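Local coordinates for twin-arginine translocation pathway signal protein (Burkholderia phytofirmans, PDB 2RJO) that probably serves as the periplasmic sugar-binding protein of a transport system, holding beta-D-galactopyranose in the cleft between its two lobes, at residues 114-119 with 253-258; 287-290 with 294-297. All blocks are in the same frame, centred on the assembly; numbering follows the deposited sequence.

Contact 1: 114-119 with 253-258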
ATOM      1  N   LEU A 114      -1.666  -3.752   9.854  1.00 19.04           N
ATOM      2  CA  LEU A 114      -1.446  -2.327   9.657  1.00 18.93           C
ATOM      3  C   LEU A 114      -2.147  -1.882   8.387  1.00 18.10           C
ATOM      4  O   LEU A 114      -2.194  -2.614   7.403  1.00 17.34           O
ATOM      5  CB  LEU A 114       0.046  -2.022   9.534  1.00 18.99           C
ATOM      6  CG  LEU A 114       0.950  -2.463  10.685  1.00 20.24           C
ATOM      7  CD1 LEU A 114       2.355  -1.989  10.378  1.00 19.53           C
ATOM      8  CD2 LEU A 114       0.458  -1.896  12.012  1.00 19.55           C
ATOM      9  N   SER A 115      -2.695  -0.675   8.401  1.00 18.99           N
ATOM     10  CA  SER A 115      -3.381  -0.181   7.229  1.00 19.44           C
ATOM     11  C   SER A 115      -3.587   1.317   7.334  1.00 20.45           C
ATOM     12  O   SER A 115      -3.167   1.946   8.300  1.00 19.97           O
ATOM     13  CB  SER A 115      -4.731  -0.884   7.083  1.00 18.85           C
ATOM     14  OG  SER A 115      -5.346  -0.564   5.847  1.00 18.02           O
ATOM     15  N   TYR A 116      -4.216   1.882   6.316  1.00 20.49           N
ATOM     16  CA  TYR A 116      -4.505   3.302   6.292  1.00 21.20           C
ATOM     17  C   TYR A 116      -5.942   3.422   5.838  1.00 22.81           C
ATOM     18  O   TYR A 116      -6.479   2.500   5.212  1.00 22.05           O
ATOM     19  CB  TYR A 116      -3.595   4.024   5.308  1.00 20.60           C
ATOM     20  CG  TYR A 116      -2.144   4.016   5.686  1.00 17.22           C
ATOM     21  CD1 TYR A 116      -1.530   5.164   6.154  1.00 19.08           C
ATOM     22  CD2 TYR A 116      -1.370   2.870   5.538  1.00 19.26           C
ATOM     23  CE1 TYR A 116      -0.173   5.180   6.461  1.00 20.09           C
ATOM     24  CE2 TYR A 116      -0.012   2.869   5.839  1.00 20.42           C
ATOM     25  CZ  TYR A 116       0.582   4.030   6.299  1.00 20.57           C
ATOM     26  OH  TYR A 116       1.929   4.055   6.584  1.00 20.90           O
ATOM     27  N   ASP A 117      -6.554   4.555   6.155  1.00 23.51           N
ATOM     28  CA  ASP A 117      -7.936   4.842   5.798  1.00 25.26           C
ATOM     29  C   ASP A 117      -8.045   5.173   4.306  1.00 25.23           C
ATOM     30  O   ASP A 117      -7.967   6.343   3.916  1.00 25.50           O
ATOM     31  CB  ASP A 117      -8.426   6.027   6.632  1.00 26.51           C
ATOM     32  CG  ASP A 117      -9.876   6.360   6.382  1.00 28.92           C
ATOM     33  OD1 ASP A 117     -10.438   5.911   5.356  1.00 29.18           O
ATOM     34  OD2 ASP A 117     -10.455   7.089   7.217  1.00 29.21           O
ATOM     35  N   GLY A 118      -8.253   4.149   3.482  1.00 24.63           N
ATOM     36  CA  GLY A 118      -8.353   4.359   2.047  1.00 22.85           C
ATOM     37  C   GLY A 118      -9.539   5.194   1.590  1.00 24.12           C
ATOM     38  O   GLY A 118      -9.489   5.823   0.526  1.00 23.26           O
ATOM     39  N   VAL A 119     -10.612   5.200   2.382  1.00 23.98           N
ATOM     40  CA  VAL A 119     -11.795   5.969   2.025  1.00 24.61           C
ATOM     41  C   VAL A 119     -11.496   7.452   2.173  1.00 24.68           C
ATOM     42  O   VAL A 119     -11.881   8.263   1.326  1.00 25.65           O
ATOM     43  CB  VAL A 119     -13.000   5.622   2.936  1.00 25.50           C
ATOM     44  CG1 VAL A 119     -14.258   6.341   2.438  1.00 25.19           C
ATOM     45  CG2 VAL A 119     -13.222   4.115   2.956  1.00 25.48           C
ATOM     46  N   PRO A 253       6.334   3.125   2.486  1.00 21.14           N
ATOM     47  CA  PRO A 253       6.547   1.682   2.367  1.00 21.22           C
ATOM     48  C   PRO A 253       7.830   1.257   3.070  1.00 21.31           C
ATOM     49  O   PRO A 253       7.873   0.209   3.710  1.00 23.46           O
ATOM     50  CB  PRO A 253       6.572   1.455   0.853  1.00 20.68           C
ATOM     51  CG  PRO A 253       6.922   2.808   0.288  1.00 21.26           C
ATOM     52  CD  PRO A 253       6.149   3.741   1.163  1.00 20.67           C
ATOM     53  N   PHE A 254       8.871   2.071   2.963  1.00 18.69           N
ATOM     54  CA  PHE A 254      10.125   1.760   3.637  1.00 18.14           C
ATOM     55  C   PHE A 254       9.824   1.488   5.114  1.00 15.37           C
ATOM     56  O   PHE A 254      10.135   0.429   5.634  1.00 18.12           O
ATOM     57  CB  PHE A 254      11.082   2.941   3.527  1.00 18.35           C
ATOM     58  CG  PHE A 254      12.396   2.719   4.209  1.00 19.64           C
ATOM     59  CD1 PHE A 254      13.472   2.175   3.514  1.00 19.88           C
ATOM     60  CD2 PHE A 254      12.564   3.059   5.548  1.00 19.38           C
ATOM     61  CE1 PHE A 254      14.705   1.969   4.143  1.00 19.97           C
ATOM     62  CE2 PHE A 254      13.792   2.857   6.191  1.00 21.01           C
ATOM     63  CZ  PHE A 254      14.867   2.311   5.482  1.00 19.73           C
ATOM     64  N   TRP A 255       9.218   2.462   5.782  1.00 17.95           N
ATOM     65  CA  TRP A 255       8.862   2.329   7.190  1.00 16.44           C
ATOM     66  C   TRP A 255       7.950   1.117   7.426  1.00 18.57           C
ATOM     67  O   TRP A 255       8.148   0.353   8.373  1.00 18.86           O
ATOM     68  CB  TRP A 255       8.152   3.594   7.671  1.00 17.91           C
ATOM     69  CG  TRP A 255       7.675   3.486   9.078  1.00 16.01           C
ATOM     70  CD1 TRP A 255       8.429   3.585  10.207  1.00 18.13           C
ATOM     71  CD2 TRP A 255       6.340   3.215   9.511  1.00 17.03           C
ATOM     72  NE1 TRP A 255       7.648   3.391  11.322  1.00 15.55           N
ATOM     73  CE2 TRP A 255       6.356   3.161  10.920  1.00 15.60           C
ATOM     74  CE3 TRP A 255       5.124   3.008   8.844  1.00 15.25           C
ATOM     75  CZ2 TRP A 255       5.208   2.910  11.674  1.00 15.85           C
ATOM     76  CZ3 TRP A 255       3.977   2.756   9.599  1.00 14.99           C
ATOM     77  CH2 TRP A 255       4.030   2.712  10.995  1.00 15.69           C
ATOM     78  N   LEU A 256       6.941   0.955   6.577  1.00 16.89           N
ATOM     79  CA  LEU A 256       6.026  -0.166   6.710  1.00 18.37           C
ATOM     80  C   LEU A 256       6.772  -1.489   6.698  1.00 17.93           C
ATOM     81  O   LEU A 256       6.497  -2.369   7.506  1.00 15.75           O
ATOM     82  CB  LEU A 256       4.999  -0.164   5.575  1.00 20.17           C
ATOM     83  CG  LEU A 256       3.764   0.701   5.772  1.00 22.91           C
ATOM     84  CD1 LEU A 256       3.005   0.836   4.461  1.00 22.43           C
ATOM     85  CD2 LEU A 256       2.897   0.067   6.842  1.00 23.07           C
ATOM     86  N   GLY A 257       7.719  -1.615   5.770  1.00 18.53           N
ATOM     87  CA  GLY A 257       8.502  -2.832   5.645  1.00 17.86           C
ATOM     88  C   GLY A 257       9.312  -3.218   6.870  1.00 20.95           C
ATOM     89  O   GLY A 257       9.420  -4.402   7.207  1.00 19.52           O
ATOM     90  N   GLY A 258       9.890  -2.219   7.532  1.00 20.48           N
ATOM     91  CA  GLY A 258      10.692  -2.486   8.706  1.00 20.77           C
ATOM     92  C   GLY A 258       9.907  -2.580   9.996  1.00 21.03           C
ATOM     93  O   GLY A 258      10.152  -3.479  10.798  1.00 21.64           O
TER
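The phenol ring of Tyr116 presents an edge to Leu256: methyl CD1 of the leucine lies near the ring plane, 3.9 Å from Tyr116 CE2. Outside the two segments, the indoles of Trp95 and Trp251 also meet this ring, with planes turned by about 35° and 50°, while Cys286 of strand 283-291 touches it as well. At its far end the hydroxyl reaches the indole of Trp255 obliquely, with Tyr116 OH 3.9 Å from CZ3 of Trp255 and equally far from CG of Leu256.

Tyr116 leaves its backbone at an angle to helix 253-268, but the length of its side chain brings the phenol there, and Tyr116 and Leu256 reach for each other across the gap. With CG of Leu256 beside its own backbone N (chi1 -85°), the isobutyl fork reaches out from the helix. Its CD1 meets the ring edge, while CD2 touches both the phenol and, 4.1 Å away, CD1 of Leu114; the two leucines lie antiparallel and offset. Leu114 continues along the same helix to Ile259 and Met263, whereas Leu256 also rests on Tyr19 and Trp251. Tyr19, Trp95 and Trp251 line the galactose pocket, so this packing probably lies behind the sugar site, with the Leu256 side chain about 8 Å from the galactose.

All four touching residues are buried. The tyrosine hydroxyl finds its hydrogen bond with a residue flanking the segments, which leaves the two segments joined by apolar packing and van der Waals contact. The chemistry is therefore that of an apolar joint between the end of strand 110-115 and the first turns of helix 253-268, consistent with a second shell that backs the aromatic wall of the pocket.

Contact 2: 287-290 with 294-297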
ATOM      1  N   THR A 287      -0.853   7.030  10.182  1.00 21.06           N
ATOM      2  CA  THR A 287      -0.856   8.383   9.652  1.00 22.37           C
ATOM      3  C   THR A 287      -0.054   8.409   8.368  1.00 22.57           C
ATOM      4  O   THR A 287       1.039   7.856   8.312  1.00 23.44           O
ATOM      5  CB  THR A 287      -0.224   9.373  10.647  1.00 22.63           C
ATOM      6  OG1 THR A 287      -1.021   9.417  11.838  1.00 25.01           O
ATOM      7  CG2 THR A 287      -0.152  10.771  10.043  1.00 24.66           C
ATOM      8  N   ALA A 288      -0.603   9.035   7.331  1.00 21.55           N
ATOM      9  CA  ALA A 288       0.101   9.141   6.056  1.00 21.79           C
ATOM     10  C   ALA A 288       0.281  10.628   5.749  1.00 22.15           C
ATOM     11  O   ALA A 288      -0.275  11.469   6.450  1.00 24.32           O
ATOM     12  CB  ALA A 288      -0.697   8.459   4.964  1.00 18.01           C
ATOM     13  N   THR A 289       1.067  10.946   4.723  1.00 22.24           N
ATOM     14  CA  THR A 289       1.317  12.341   4.338  1.00 21.64           C
ATOM     15  C   THR A 289       0.753  12.652   2.952  1.00 20.57           C
ATOM     16  O   THR A 289       1.197  12.084   1.953  1.00 18.59           O
ATOM     17  CB  THR A 289       2.833  12.665   4.271  1.00 21.75           C
ATOM     18  OG1 THR A 289       3.515  12.016   5.343  1.00 25.64           O
ATOM     19  CG2 THR A 289       3.065  14.169   4.375  1.00 23.55           C
ATOM     20  N   PHE A 290      -0.228  13.543   2.886  1.00 22.18           N
ATOM     21  CA  PHE A 290      -0.781  13.916   1.600  1.00 22.23           C
ATOM     22  C   PHE A 290       0.331  14.727   0.946  1.00 22.12           C
ATOM     23  O   PHE A 290       0.902  15.611   1.583  1.00 20.86           O
ATOM     24  CB  PHE A 290      -2.007  14.791   1.788  1.00 22.09           C
ATOM     25  CG  PHE A 290      -2.761  15.047   0.523  1.00 22.95           C
ATOM     26  CD1 PHE A 290      -3.430  14.014  -0.125  1.00 24.57           C
ATOM     27  CD2 PHE A 290      -2.802  16.318  -0.030  1.00 23.12           C
ATOM     28  CE1 PHE A 290      -4.151  14.250  -1.303  1.00 21.94           C
ATOM     29  CE2 PHE A 290      -3.514  16.563  -1.200  1.00 23.27           C
ATOM     30  CZ  PHE A 290      -4.182  15.530  -1.839  1.00 22.16           C
ATOM     31  N   THR A 294       3.296  21.667  -3.197  1.00 24.42           N
ATOM     32  CA  THR A 294       3.635  22.566  -2.101  1.00 25.67           C
ATOM     33  C   THR A 294       4.517  21.928  -1.034  1.00 23.91           C
ATOM     34  O   THR A 294       5.323  22.612  -0.405  1.00 24.17           O
ATOM     35  CB  THR A 294       2.370  23.158  -1.459  1.00 27.12           C
ATOM     36  OG1 THR A 294       1.631  22.130  -0.799  1.00 30.08           O
ATOM     37  CG2 THR A 294       1.500  23.799  -2.532  1.00 28.14           C
ATOM     38  N   ASN A 295       4.400  20.619  -0.842  1.00 22.50           N
ATOM     39  CA  ASN A 295       5.246  19.961   0.148  1.00 22.26           C
ATOM     40  C   ASN A 295       6.056  18.831  -0.468  1.00 22.66           C
ATOM     41  O   ASN A 295       6.715  18.082   0.246  1.00 23.29           O
ATOM     42  CB  ASN A 295       4.395  19.402   1.286  1.00 21.93           C
ATOM     43  CG  ASN A 295       3.599  18.186   0.868  1.00 22.35           C
ATOM     44  OD1 ASN A 295       3.103  18.124  -0.252  1.00 21.08           O
ATOM     45  ND2 ASN A 295       3.465  17.214   1.769  1.00 20.97           N
ATOM     46  N   VAL A 296       6.031  18.709  -1.791  1.00 22.08           N
ATOM     47  CA  VAL A 296       6.756  17.615  -2.425  1.00 21.61           C
ATOM     48  C   VAL A 296       8.248  17.581  -2.111  1.00 20.96           C
ATOM     49  O   VAL A 296       8.812  16.519  -1.892  1.00 18.80           O
ATOM     50  CB  VAL A 296       6.577  17.618  -3.954  1.00 21.48           C
ATOM     51  CG1 VAL A 296       7.203  18.868  -4.565  1.00 21.74           C
ATOM     52  CG2 VAL A 296       7.196  16.358  -4.538  1.00 19.77           C
ATOM     53  N   GLN A 297       8.888  18.739  -2.084  1.00 23.33           N
ATOM     54  CA  GLN A 297      10.311  18.772  -1.805  1.00 25.77           C
ATOM     55  C   GLN A 297      10.643  18.142  -0.449  1.00 26.00           C
ATOM     56  O   GLN A 297      11.662  17.466  -0.313  1.00 26.19           O
ATOM     57  CB  GLN A 297      10.827  20.208  -1.878  1.00 28.14           C
ATOM     58  CG  GLN A 297      12.333  20.341  -1.719  1.00 32.36           C
ATOM     59  CD  GLN A 297      12.767  20.406  -0.268  1.00 35.49           C
ATOM     60  OE1 GLN A 297      12.320  21.280   0.486  1.00 37.43           O
ATOM     61  NE2 GLN A 297      13.651  19.485   0.137  1.00 37.25           N
TER
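Asn295 brings its carboxamide up to the end of strand 283-291, where ND2 lies 4.0 Å from methyl CG2 of Thr289 and donates a hydrogen bond to the backbone O of Phe290. The bond is 3.0 Å from Asn295 ND2 to Phe290 O and moderately bent, with an N-H...O angle of 141°. The donor arrives in the carbonyl plane on a lone pair, yet the oxygen stands 27° out of the plane of the asparagine amide. With CG of Asn295 between the backbone N and the carbonyl carbon (chi1 72°), the carboxamide swings off the helix start and back toward the strand, which puts ND2 at Phe290 O.

The other end of the same amide is used too: OD1 accepts a hydrogen bond from the backbone N of Thr292. One side chain thus grips both a carbonyl and an N-H of the chain leaving the strand, which should limit rotation of the amide. The threonine and asparagine side chains cross at an angle, and OG1 of Thr289 is bonded to Arg302. Phe290 contributes its carbonyl here, while its ring packs on helix 118-132 and on Val249.

Asn295 occupies the N-cap position of helix 296-302, but its side chain makes no capping bond. Instead, its two amide ends bond to backbone atoms of the short strand-to-helix connection at the protein surface, a local side-chain-to-backbone tie across a beta-loop-alpha junction.

Both segments of contact 1 come before those of contact 2 in the chain, and the centres of the two contacts are 15 Å apart. Contact 1 spans a long separation in sequence, joining strand 110-115 to helix 253-268; contact 2 is local, linking strand 283-291 to the helix that follows it. They share a mixed sheet in which strands 110-115 and 283-291 are parallel neighbours, and they touch directly where Tyr116 CD1 packs 3.6 Å from Ala288 CB. Contact 1 is buried near the middle of the molecule, contact 2 at the surface. Residues 116-117 and the break in strand 283-291 are consistent with the hinge crossings between the lobes of a periplasmic binding protein, which flank the sugar cleft.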